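Local coordinates for effector protein Lem4 (lpg1101) (Legionella pneumophila subsp. pneumophila, PDB 6CGK) that acts as a membrane-associated protein tyrosine phosphatase delivered by Legionella, through the haloacid dehalogenase-type domain that is modelled here in an inactive form with phosphate bound, at residues Thr27-His32 and Ile68-Asn73; Pro86-Val91 and Asp200-Glu205; Ile93-Glu98 and Glu130-Ala135; Leu151-Asp156 and Lys177-Lys182. The protein carries 1 engineered substitution. All coordinates share one frame; numbering follows the deposited sequence.

Contact 1 of 4, residues Thr27-His32 and Ile68-Asn73; sequences TITGAH and IKITEN
T29 and I70 face each other as a single beta bridge, their CA atoms 4.1 Å apart, and the two chain pieces run past one another with their directions 144° apart. T71 N donates to I28 O at 3.1 Å in a nearly straight bond (164°), while G30 N reaches K69 O at 3.3 Å along a bent path, tilted from the carbonyl plane. Each of these oxygens also meets a CA-H across the bridge: that of I70 lies at I28 O, that of T29 at K69 O.

The side chains split into two groups. I28 and I70 lie side by side, pointing the same way, with CG2 of I28 3.8 Å from CG2 of I70; this methyl, anti to the backbone N of I28, is the branch that meets I70. L78, L104 and L105 pack around this pair. Beside the backbone bonds, T71 CG2 rests 3.9 Å from T29 C, while A31 CB stands 4.1 Å from I68 CA.

The hydroxyls of T29 and T71 are engaged close by. T29 OG1 takes the N-H of G26 and, weakly, that of A31; T71 OG1 caps the helix that starts at 72 through A74 N and also meets a water that donates to T27 O.

The contact is thus held by the two backbone hydrogen bonds of one isolated bridge, with a small apolar side. It ties the loop that follows the D25 metal ligand to the start of helix 72-82, and T29 sits beside D25, so the bridge borders the magnesium site.

Contact 2 of 4, residues Pro86-Val91 and Asp200-Glu205; sequences PQVKIV and DIAVKE
Q87 and V88, at the approach to strand 89-93, meet the first turns of helix 200-206 without a single hydrogen bond between the two segments. The buried, well-packed part is small and apolar: V88 CG2 lies 4.0 Å from A202 CB, and both residues are shut off from solvent. Beside it Q87 aims its CB at the helix, 4.0 Å from A202 CA. The next carbon, Q87 CG, settles at 3.7 Å from I201 CG2, so the aliphatic half of the glutamine lies against the helix backbone between I201 and A202.

The outer part is looser in order and bonding, though its atoms come no less near. The glutamine chain bends at chi2 (87°), which turns CD toward E205, and the side chain crosses those of both I201 and E205 at about a right angle. Its NE2 ends up 3.5 Å from I201 CG2 and 3.4 Å from E205 CG, touching carbon on each. The amide and the E205 carboxylate are turned only 20° from one another, yet no bond joins them, and E205 is poorly ordered. I201 and E205 are exposed, and this side therefore belongs to the solvent-facing surface.

The contact lies away from the metal site and brings the C-terminal helix against the start of an inner strand of the parallel sheet. Q87 O is held by N18 ND2, and V88 is shared between A202, V81 of helix 72-82 and V20 of the neighbouring strand 19-23.

Contact 3 of 4, residues Ile93-Glu98 and Glu130-Ala135; sequences ISRNHE and EDKYKA. With PO4 (phosphate ion), chain B.
I93 and A135 supply the apolar part: the CG2 and CD1 methyls of I93 each stand 3.9 Å from A135 CB. The K132 chain slides past I93 in the opposite direction and crosses R95 at about a right angle, its CE 4.0 Å from R95 CG.

Hydrogen bonds meet on a phosphate ion, probably from the crystallisation liquor, that marks the active-site pocket. S94 OG, anti to its backbone N (chi1 174°), donates to O1 at 2.5 Å and accepts from N96 N in an ST turn. R95 N points almost straight (173°) at O2, 2.8 Å away, and K132 NZ reaches the same O2 at 3.1 Å. The backbone N atoms of F24 and D25 also bind the ion.

Among the charges, K132 NZ stands over one face of the R95 guanidinium toward its rim, 4.2 Å from NH1. D159 bridges this like-charged pair, its OD1 to R95 NH2 and its OD2 to K132 NZ. The positions of S94 and K132 are consistent with the haloacid dehalogenase motif II serine or threonine and motif III lysine.

The loop leaving strand 89-93 thus meets the N-terminal end of helix 132-140, which D131 caps through K134 N, while M163 of helix 157-169 packs on both I93 and K132.

Contact 4 of 4, residues Leu151-Asp156 and Lys177-Lys182; sequences LICDDD and KFHNEK. With MG (magnesium ion), chain C.
L151 and H179 cross at about a right angle, and the leucine CD1 comes in at the edge of the imidazole, in its plane, 3.3 Å from CD2. C153 SG is also at the edge, 5.3 Å from the ring centroid. H179 is fixed from outside as well: its ring stacks on Y191, and NE2 is hydrogen-bonded to E194, both of helix 188-198.

Across the sheet from L151, C153 and H179, I152 and F178 cross obliquely. I152 CG2 touches F178 CD1 at 3.8 Å, and I152 O approaches the rim of the same ring near its plane.

The strands carrying these pairs run parallel, 9° apart, and are joined by three backbone bonds: I152 N to K177 O, H179 N to I152 O and D154 N to H179 O. Next to these bonds a side chain joins in: N180 ND2 donates to D154 O at 2.6 Å, with the oxygen in the amide plane of N180 but the donor above the carbonyl plane.

Beyond it D154 and D155 turn toward magnesium. D155 OD1 binds the metal at 2.3 Å, with the engineered N23 OD1, D25 O and two waters among the other ligands. D155 OD2 accepts from one of these waters and D154 OD1 from the other, each at 2.8 Å. D154 OD1 also takes D156 N in an Asx turn. Here D154 is a second-shell residue, steadying a metal-bound water, while D155 holds the ion directly, an arrangement consistent with the acidic motif IV of the haloacid dehalogenase family.

How the contacts relate
From the N terminus, strand 19-23 leads into the 27-32 loop, and contact 1 closes the first loop by bringing it to the start of helix 72-82. That helix leads to strand 89-93, where contact 2 opens; it closes only near the C terminus, at helix 200-206, so its long loop encloses both remaining contacts. Contact 3 joins the other end of the same strand to helix 132-140, and contact 4 then closes a beta-alpha-beta unit through helix 157-169. Contacts 1, 3 and 4 follow in series without crossing. T27 and H32 of contact 1 touch D155 of contact 4. Contacts 3 and 4 supply ligands of the phosphate and magnesium, and contact 1 borders them, whereas contact 2 lies away, across the chain's centre from contact 3.

Contact 1 of 4, residues Thr27-His32 and Ile68-Asn73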
# COMPACT_ATOMS: atom_id res chain seq x y z
N THR A 27 -6.79 -3.51 4.40
CA THR A 27 -6.93 -3.23 2.98
C THR A 27 -6.20 -4.28 2.16
O THR A 27 -6.83 -5.06 1.45
CB THR A 27 -6.40 -1.82 2.68
OG1 THR A 27 -7.12 -0.88 3.47
CG2 THR A 27 -6.58 -1.47 1.23
N ILE A 28 -4.88 -4.33 2.30
CA ILE A 28 -4.11 -5.43 1.72
C ILE A 28 -4.27 -6.71 2.54
O ILE A 28 -4.27 -7.81 1.97
CB ILE A 28 -2.64 -4.99 1.58
CG1 ILE A 28 -2.52 -3.97 0.44
CG2 ILE A 28 -1.71 -6.19 1.32
CD1 ILE A 28 -1.29 -3.11 0.52
N THR A 29 -4.43 -6.62 3.88
CA THR A 29 -4.69 -7.79 4.70
C THR A 29 -6.18 -7.87 5.05
O THR A 29 -6.97 -6.98 4.73
CB THR A 29 -3.89 -7.78 6.00
OG1 THR A 29 -4.44 -6.79 6.89
CG2 THR A 29 -2.44 -7.45 5.75
N GLY A 30 -6.55 -8.94 5.75
CA GLY A 30 -7.92 -9.10 6.17
C GLY A 30 -8.24 -8.61 7.57
O GLY A 30 -9.30 -8.97 8.10
N ALA A 31 -7.37 -7.82 8.19
CA ALA A 31 -7.56 -7.43 9.58
C ALA A 31 -7.24 -5.96 9.78
O ALA A 31 -6.14 -5.51 9.43
CB ALA A 31 -6.69 -8.27 10.51
N HIS A 32 -8.21 -5.22 10.34
CA HIS A 32 -8.00 -3.81 10.69
C HIS A 32 -6.77 -3.66 11.58
O HIS A 32 -6.47 -4.52 12.42
CB HIS A 32 -9.25 -3.27 11.40
CG HIS A 32 -9.22 -1.78 11.68
ND1 HIS A 32 -8.47 -1.22 12.69
CD2 HIS A 32 -9.89 -0.75 11.10
CE1 HIS A 32 -8.65 0.09 12.71
NE2 HIS A 32 -9.51 0.40 11.76
N ILE A 68 -5.29 -12.20 9.35
CA ILE A 68 -4.12 -11.31 9.36
C ILE A 68 -3.31 -11.38 8.08
O ILE A 68 -2.45 -10.53 7.87
CB ILE A 68 -3.18 -11.59 10.55
CG1 ILE A 68 -2.38 -12.86 10.32
CG2 ILE A 68 -3.97 -11.63 11.84
CD1 ILE A 68 -1.00 -12.80 10.93
N LYS A 69 -3.56 -12.37 7.22
CA LYS A 69 -2.71 -12.51 6.03
C LYS A 69 -3.10 -11.53 4.92
O LYS A 69 -4.23 -11.05 4.83
CB LYS A 69 -2.79 -13.93 5.50
CG LYS A 69 -2.42 -14.99 6.56
CD LYS A 69 -2.60 -16.41 6.05
CE LYS A 69 -2.19 -17.45 7.10
NZ LYS A 69 -2.19 -18.82 6.49
N ILE A 70 -2.13 -11.27 4.05
CA ILE A 70 -2.42 -10.62 2.77
C ILE A 70 -3.46 -11.47 2.04
O ILE A 70 -3.38 -12.71 2.03
CB ILE A 70 -1.13 -10.46 1.96
CG1 ILE A 70 -0.17 -9.54 2.72
CG2 ILE A 70 -1.42 -9.90 0.58
CD1 ILE A 70 1.05 -9.12 1.99
N THR A 71 -4.50 -10.82 1.52
CA THR A 71 -5.55 -11.64 0.95
C THR A 71 -5.10 -12.12 -0.41
O THR A 71 -4.24 -11.52 -1.04
CB THR A 71 -6.87 -10.88 0.80
OG1 THR A 71 -6.76 -9.93 -0.25
CG2 THR A 71 -7.25 -10.18 2.11
N GLU A 72 -5.71 -13.22 -0.86
CA GLU A 72 -5.34 -13.77 -2.17
C GLU A 72 -5.47 -12.72 -3.27
O GLU A 72 -4.56 -12.56 -4.09
CB GLU A 72 -6.22 -14.98 -2.48
CG GLU A 72 -5.59 -15.91 -3.49
CD GLU A 72 -4.43 -16.70 -2.89
OE1 GLU A 72 -3.31 -16.63 -3.44
OE2 GLU A 72 -4.65 -17.37 -1.86
N ASN A 73 -6.58 -12.00 -3.31
CA ASN A 73 -6.80 -11.04 -4.38
C ASN A 73 -5.89 -9.82 -4.26
O ASN A 73 -5.54 -9.21 -5.28
CB ASN A 73 -8.27 -10.61 -4.41
CG ASN A 73 -9.19 -11.75 -4.79
OD1 ASN A 73 -8.80 -12.67 -5.51
ND2 ASN A 73 -10.43 -11.71 -4.31
O HOH W 1 -7.91 -7.64 0.08

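Contact 2 of 4, residues Pro86-Val91 and Asp200-Glu205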
# COMPACT_ATOMS: atom_id res chain seq x y z
N PRO A 86 7.40 1.14 -14.70
CA PRO A 86 7.23 2.38 -13.94
C PRO A 86 6.04 3.23 -14.36
O PRO A 86 5.91 4.34 -13.85
CB PRO A 86 8.53 3.13 -14.23
CG PRO A 86 8.84 2.75 -15.65
CD PRO A 86 8.34 1.32 -15.82
N GLN A 87 5.18 2.73 -15.26
CA GLN A 87 4.03 3.54 -15.68
C GLN A 87 3.07 3.81 -14.52
O GLN A 87 2.38 4.84 -14.51
CB GLN A 87 3.29 2.87 -16.83
CG GLN A 87 3.81 3.23 -18.22
CD GLN A 87 4.94 2.34 -18.68
OE1 GLN A 87 5.21 1.29 -18.09
NE2 GLN A 87 5.60 2.74 -19.76
N VAL A 88 3.03 2.91 -13.53
CA VAL A 88 2.20 3.05 -12.34
C VAL A 88 3.09 2.75 -11.14
O VAL A 88 3.87 1.80 -11.17
CB VAL A 88 1.00 2.09 -12.38
CG1 VAL A 88 0.12 2.27 -11.13
CG2 VAL A 88 0.22 2.29 -13.68
N LYS A 89 3.00 3.58 -10.10
CA LYS A 89 3.77 3.37 -8.89
C LYS A 89 2.82 3.01 -7.76
O LYS A 89 1.69 3.50 -7.71
CB LYS A 89 4.58 4.62 -8.49
CG LYS A 89 5.78 4.91 -9.39
CD LYS A 89 7.06 4.34 -8.78
CE LYS A 89 8.28 4.68 -9.62
NZ LYS A 89 9.51 4.06 -9.04
N ILE A 90 3.30 2.17 -6.85
CA ILE A 90 2.55 1.74 -5.67
C ILE A 90 3.15 2.40 -4.45
O ILE A 90 4.38 2.34 -4.26
CB ILE A 90 2.58 0.21 -5.49
CG1 ILE A 90 2.10 -0.49 -6.76
CG2 ILE A 90 1.80 -0.20 -4.21
CD1 ILE A 90 2.17 -2.06 -6.65
N VAL A 91 2.31 3.01 -3.62
CA VAL A 91 2.73 3.64 -2.38
C VAL A 91 1.87 3.05 -1.26
O VAL A 91 0.64 3.14 -1.31
CB VAL A 91 2.56 5.18 -2.40
CG1 VAL A 91 2.99 5.76 -1.07
CG2 VAL A 91 3.34 5.81 -3.53
N ASP A 200 -3.21 5.16 -20.21
CA ASP A 200 -3.00 4.73 -21.59
C ASP A 200 -1.66 4.01 -21.76
O ASP A 200 -1.59 2.93 -22.37
CB ASP A 200 -3.09 5.93 -22.52
N ILE A 201 -0.58 4.59 -21.23
CA ILE A 201 0.72 3.99 -21.46
C ILE A 201 0.85 2.70 -20.66
O ILE A 201 1.54 1.76 -21.09
CB ILE A 201 1.86 4.97 -21.12
CG1 ILE A 201 1.57 6.35 -21.71
CG2 ILE A 201 3.19 4.41 -21.62
CD1 ILE A 201 1.43 6.34 -23.22
N ALA A 202 0.19 2.63 -19.51
CA ALA A 202 0.13 1.37 -18.78
C ALA A 202 -0.42 0.26 -19.67
O ALA A 202 0.20 -0.80 -19.84
CB ALA A 202 -0.71 1.53 -17.52
N VAL A 203 -1.60 0.48 -20.25
CA VAL A 203 -2.25 -0.60 -20.99
C VAL A 203 -1.51 -0.88 -22.31
O VAL A 203 -1.53 -2.01 -22.80
CB VAL A 203 -3.74 -0.26 -21.21
CG1 VAL A 203 -3.90 1.04 -21.99
CG2 VAL A 203 -4.44 -1.41 -21.90
N LYS A 204 -0.84 0.12 -22.88
CA LYS A 204 -0.06 -0.13 -24.10
C LYS A 204 1.10 -1.07 -23.81
O LYS A 204 1.39 -1.98 -24.61
CB LYS A 204 0.44 1.17 -24.70
N GLU A 205 1.79 -0.88 -22.68
CA GLU A 205 2.88 -1.77 -22.32
C GLU A 205 2.37 -3.14 -21.88
O GLU A 205 3.06 -4.16 -22.08
CB GLU A 205 3.73 -1.14 -21.21
CG GLU A 205 4.43 0.16 -21.61
CD GLU A 205 5.65 -0.07 -22.48
OE1 GLU A 205 6.54 -0.84 -22.06
OE2 GLU A 205 5.72 0.52 -23.58

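Contact 3 of 4, residues Ile93-Glu98 and Glu130-Ala135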
# COMPACT_ATOMS: atom_id res chain seq x y z
N ILE A 93 0.77 3.32 2.58
CA ILE A 93 0.77 4.29 3.67
C ILE A 93 0.10 3.62 4.87
O ILE A 93 -1.06 3.20 4.78
CB ILE A 93 0.05 5.61 3.32
CG1 ILE A 93 0.66 6.23 2.06
CG2 ILE A 93 0.15 6.59 4.51
CD1 ILE A 93 0.04 7.61 1.71
N SER A 94 0.83 3.51 5.97
CA SER A 94 0.34 2.63 7.03
C SER A 94 0.86 3.10 8.38
O SER A 94 2.00 3.56 8.49
CB SER A 94 0.80 1.18 6.79
OG SER A 94 0.46 0.33 7.88
N ARG A 95 0.03 2.93 9.43
CA ARG A 95 0.49 3.13 10.80
C ARG A 95 1.21 1.91 11.37
O ARG A 95 1.61 1.95 12.55
CB ARG A 95 -0.66 3.46 11.76
CG ARG A 95 -1.62 4.49 11.32
CD ARG A 95 -2.57 4.84 12.47
NE ARG A 95 -3.51 5.88 12.06
CZ ARG A 95 -4.68 5.63 11.46
NH1 ARG A 95 -5.05 4.38 11.20
NH2 ARG A 95 -5.48 6.64 11.14
N ASN A 96 1.38 0.85 10.58
CA ASN A 96 2.09 -0.33 11.05
C ASN A 96 3.59 -0.16 10.79
O ASN A 96 4.05 0.82 10.20
CB ASN A 96 1.53 -1.58 10.36
CG ASN A 96 1.65 -2.82 11.23
OD1 ASN A 96 2.63 -2.98 11.94
ND2 ASN A 96 0.62 -3.66 11.21
N HIS A 97 4.36 -1.11 11.28
CA HIS A 97 5.82 -1.09 11.19
C HIS A 97 6.29 -1.47 9.80
O HIS A 97 5.76 -2.40 9.19
CB HIS A 97 6.42 -2.12 12.16
CG HIS A 97 6.04 -1.90 13.59
ND1 HIS A 97 6.62 -0.93 14.37
CD2 HIS A 97 5.13 -2.53 14.37
CE1 HIS A 97 6.09 -0.98 15.59
NE2 HIS A 97 5.18 -1.94 15.61
N GLU A 98 7.33 -0.77 9.34
CA GLU A 98 7.92 -1.06 8.04
C GLU A 98 8.34 -2.52 7.92
O GLU A 98 8.19 -3.14 6.85
CB GLU A 98 9.15 -0.18 7.84
CG GLU A 98 9.69 -0.30 6.44
CD GLU A 98 10.80 0.69 6.18
OE1 GLU A 98 10.98 1.62 6.99
OE2 GLU A 98 11.49 0.53 5.15
N GLU A 130 2.01 7.75 9.98
CA GLU A 130 1.21 8.15 11.13
C GLU A 130 0.33 9.36 10.82
O GLU A 130 -0.51 9.71 11.64
CB GLU A 130 2.11 8.44 12.32
CG GLU A 130 2.94 7.19 12.72
CD GLU A 130 3.74 7.36 14.00
OE1 GLU A 130 3.17 7.69 15.08
OE2 GLU A 130 4.97 7.17 13.95
N ASP A 131 0.51 10.00 9.66
CA ASP A 131 -0.27 11.19 9.31
C ASP A 131 -0.53 11.03 7.82
O ASP A 131 0.30 11.45 7.02
CB ASP A 131 0.49 12.47 9.63
CG ASP A 131 -0.35 13.74 9.42
OD1 ASP A 131 -1.31 13.71 8.63
OD2 ASP A 131 -0.05 14.78 10.07
N LYS A 132 -1.63 10.33 7.47
CA LYS A 132 -1.85 9.93 6.07
C LYS A 132 -2.03 11.15 5.17
O LYS A 132 -1.58 11.15 4.02
CB LYS A 132 -3.10 9.05 5.94
CG LYS A 132 -3.21 7.85 6.85
CD LYS A 132 -2.10 6.87 6.67
CE LYS A 132 -2.28 5.65 7.60
NZ LYS A 132 -3.52 4.84 7.33
N TYR A 133 -2.73 12.16 5.66
CA TYR A 133 -2.88 13.40 4.91
C TYR A 133 -1.51 13.96 4.55
O TYR A 133 -1.22 14.21 3.38
CB TYR A 133 -3.70 14.40 5.73
CG TYR A 133 -3.81 15.82 5.19
CD1 TYR A 133 -4.72 16.13 4.20
CD2 TYR A 133 -3.04 16.85 5.71
CE1 TYR A 133 -4.86 17.44 3.72
CE2 TYR A 133 -3.16 18.17 5.23
CZ TYR A 133 -4.08 18.44 4.24
OH TYR A 133 -4.22 19.74 3.75
N LYS A 134 -0.66 14.17 5.56
CA LYS A 134 0.66 14.73 5.31
C LYS A 134 1.52 13.82 4.44
O LYS A 134 2.35 14.31 3.66
CB LYS A 134 1.36 15.01 6.62
CG LYS A 134 2.71 15.66 6.48
CD LYS A 134 3.15 16.21 7.83
CE LYS A 134 2.22 17.31 8.34
NZ LYS A 134 2.59 17.73 9.72
N ALA A 135 1.35 12.49 4.57
CA ALA A 135 2.11 11.55 3.74
C ALA A 135 1.80 11.74 2.26
O ALA A 135 2.71 11.77 1.41
CB ALA A 135 1.78 10.10 4.15
P PO4 B . -2.89 0.75 8.70
O1 PO4 B . -2.03 0.04 7.66
O2 PO4 B . -2.65 2.26 8.76
O3 PO4 B . -2.54 0.14 10.05
O4 PO4 B . -4.35 0.45 8.46
O HOH W 2 -1.38 8.00 13.68

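Contact 4 of 4, residues Leu151-Asp156 and Lys177-Lys182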
# COMPACT_ATOMS: atom_id res chain seq x y z
N LEU A 151 -5.40 6.14 -7.53
CA LEU A 151 -6.24 5.14 -6.89
C LEU A 151 -5.90 5.13 -5.41
O LEU A 151 -4.72 5.13 -5.05
CB LEU A 151 -6.01 3.75 -7.51
CG LEU A 151 -6.70 2.57 -6.82
CD1 LEU A 151 -8.21 2.72 -6.80
CD2 LEU A 151 -6.30 1.25 -7.49
N ILE A 152 -6.93 5.18 -4.55
CA ILE A 152 -6.75 5.17 -3.10
C ILE A 152 -7.68 4.12 -2.54
O ILE A 152 -8.89 4.18 -2.78
CB ILE A 152 -7.09 6.53 -2.46
CG1 ILE A 152 -6.19 7.64 -2.98
CG2 ILE A 152 -7.08 6.41 -0.91
CD1 ILE A 152 -6.61 9.02 -2.44
N CYS A 153 -7.12 3.18 -1.79
CA CYS A 153 -7.89 2.16 -1.08
C CYS A 153 -7.59 2.21 0.41
O CYS A 153 -6.43 2.17 0.81
CB CYS A 153 -7.58 0.77 -1.62
SG CYS A 153 -8.04 0.61 -3.34
N ASP A 154 -8.65 2.31 1.22
CA ASP A 154 -8.50 2.28 2.67
C ASP A 154 -9.74 1.63 3.27
O ASP A 154 -10.86 1.84 2.79
CB ASP A 154 -8.31 3.69 3.23
CG ASP A 154 -7.57 3.70 4.55
OD1 ASP A 154 -7.86 2.85 5.42
OD2 ASP A 154 -6.68 4.57 4.71
N ASP A 155 -9.54 0.83 4.32
CA ASP A 155 -10.68 0.25 5.03
C ASP A 155 -11.23 1.18 6.11
O ASP A 155 -12.33 0.93 6.62
CB ASP A 155 -10.28 -1.07 5.68
CG ASP A 155 -9.19 -0.89 6.71
OD1 ASP A 155 -8.15 -0.32 6.32
OD2 ASP A 155 -9.36 -1.30 7.88
N ASP A 156 -10.49 2.21 6.49
CA ASP A 156 -10.95 3.20 7.45
C ASP A 156 -11.41 4.41 6.64
O ASP A 156 -10.59 5.08 5.99
CB ASP A 156 -9.83 3.55 8.44
CG ASP A 156 -10.32 4.36 9.63
OD1 ASP A 156 -11.22 5.20 9.44
OD2 ASP A 156 -9.80 4.15 10.75
N LYS A 177 -9.85 7.57 -8.14
CA LYS A 177 -10.77 6.50 -7.80
C LYS A 177 -10.52 6.16 -6.34
O LYS A 177 -9.39 5.83 -5.97
CB LYS A 177 -10.57 5.27 -8.69
CG LYS A 177 -11.04 5.47 -10.12
CD LYS A 177 -12.55 5.30 -10.24
CE LYS A 177 -13.00 5.45 -11.69
NZ LYS A 177 -14.34 4.84 -11.94
N PHE A 178 -11.55 6.26 -5.52
CA PHE A 178 -11.42 6.05 -4.09
C PHE A 178 -12.31 4.89 -3.69
O PHE A 178 -13.51 4.90 -3.97
CB PHE A 178 -11.79 7.31 -3.30
CG PHE A 178 -11.86 7.10 -1.82
CD1 PHE A 178 -10.88 6.36 -1.16
CD2 PHE A 178 -12.90 7.64 -1.09
CE1 PHE A 178 -10.95 6.17 0.21
CE2 PHE A 178 -12.97 7.46 0.29
CZ PHE A 178 -12.00 6.72 0.94
N HIS A 179 -11.72 3.88 -3.06
CA HIS A 179 -12.45 2.69 -2.63
C HIS A 179 -12.26 2.50 -1.14
O HIS A 179 -11.13 2.36 -0.65
CB HIS A 179 -11.99 1.47 -3.42
CG HIS A 179 -12.17 1.64 -4.89
ND1 HIS A 179 -13.41 1.62 -5.50
CD2 HIS A 179 -11.27 1.88 -5.88
CE1 HIS A 179 -13.26 1.83 -6.79
NE2 HIS A 179 -11.98 1.99 -7.05
N ASN A 180 -13.37 2.54 -0.42
CA ASN A 180 -13.41 2.27 1.01
C ASN A 180 -14.33 1.07 1.17
O ASN A 180 -15.52 1.15 0.84
CB ASN A 180 -13.92 3.50 1.78
CG ASN A 180 -14.12 3.23 3.24
OD1 ASN A 180 -15.18 3.53 3.79
ND2 ASN A 180 -13.12 2.63 3.88
N GLU A 181 -13.76 -0.05 1.61
CA GLU A 181 -14.52 -1.28 1.78
C GLU A 181 -14.09 -1.94 3.09
O GLU A 181 -13.02 -1.64 3.63
CB GLU A 181 -14.30 -2.25 0.59
CG GLU A 181 -14.68 -1.67 -0.77
CD GLU A 181 -16.18 -1.63 -1.01
OE1 GLU A 181 -16.93 -2.16 -0.17
OE2 GLU A 181 -16.61 -1.07 -2.04
N LYS A 182 -14.96 -2.80 3.61
CA LYS A 182 -14.59 -3.61 4.76
C LYS A 182 -13.47 -4.57 4.36
O LYS A 182 -13.36 -4.98 3.20
CB LYS A 182 -15.79 -4.39 5.28
CG LYS A 182 -16.88 -3.53 5.91
MG MG C . -6.23 -0.06 7.52
O HOH W 3 -6.70 1.96 7.77
O HOH W 4 -7.13 -0.54 9.30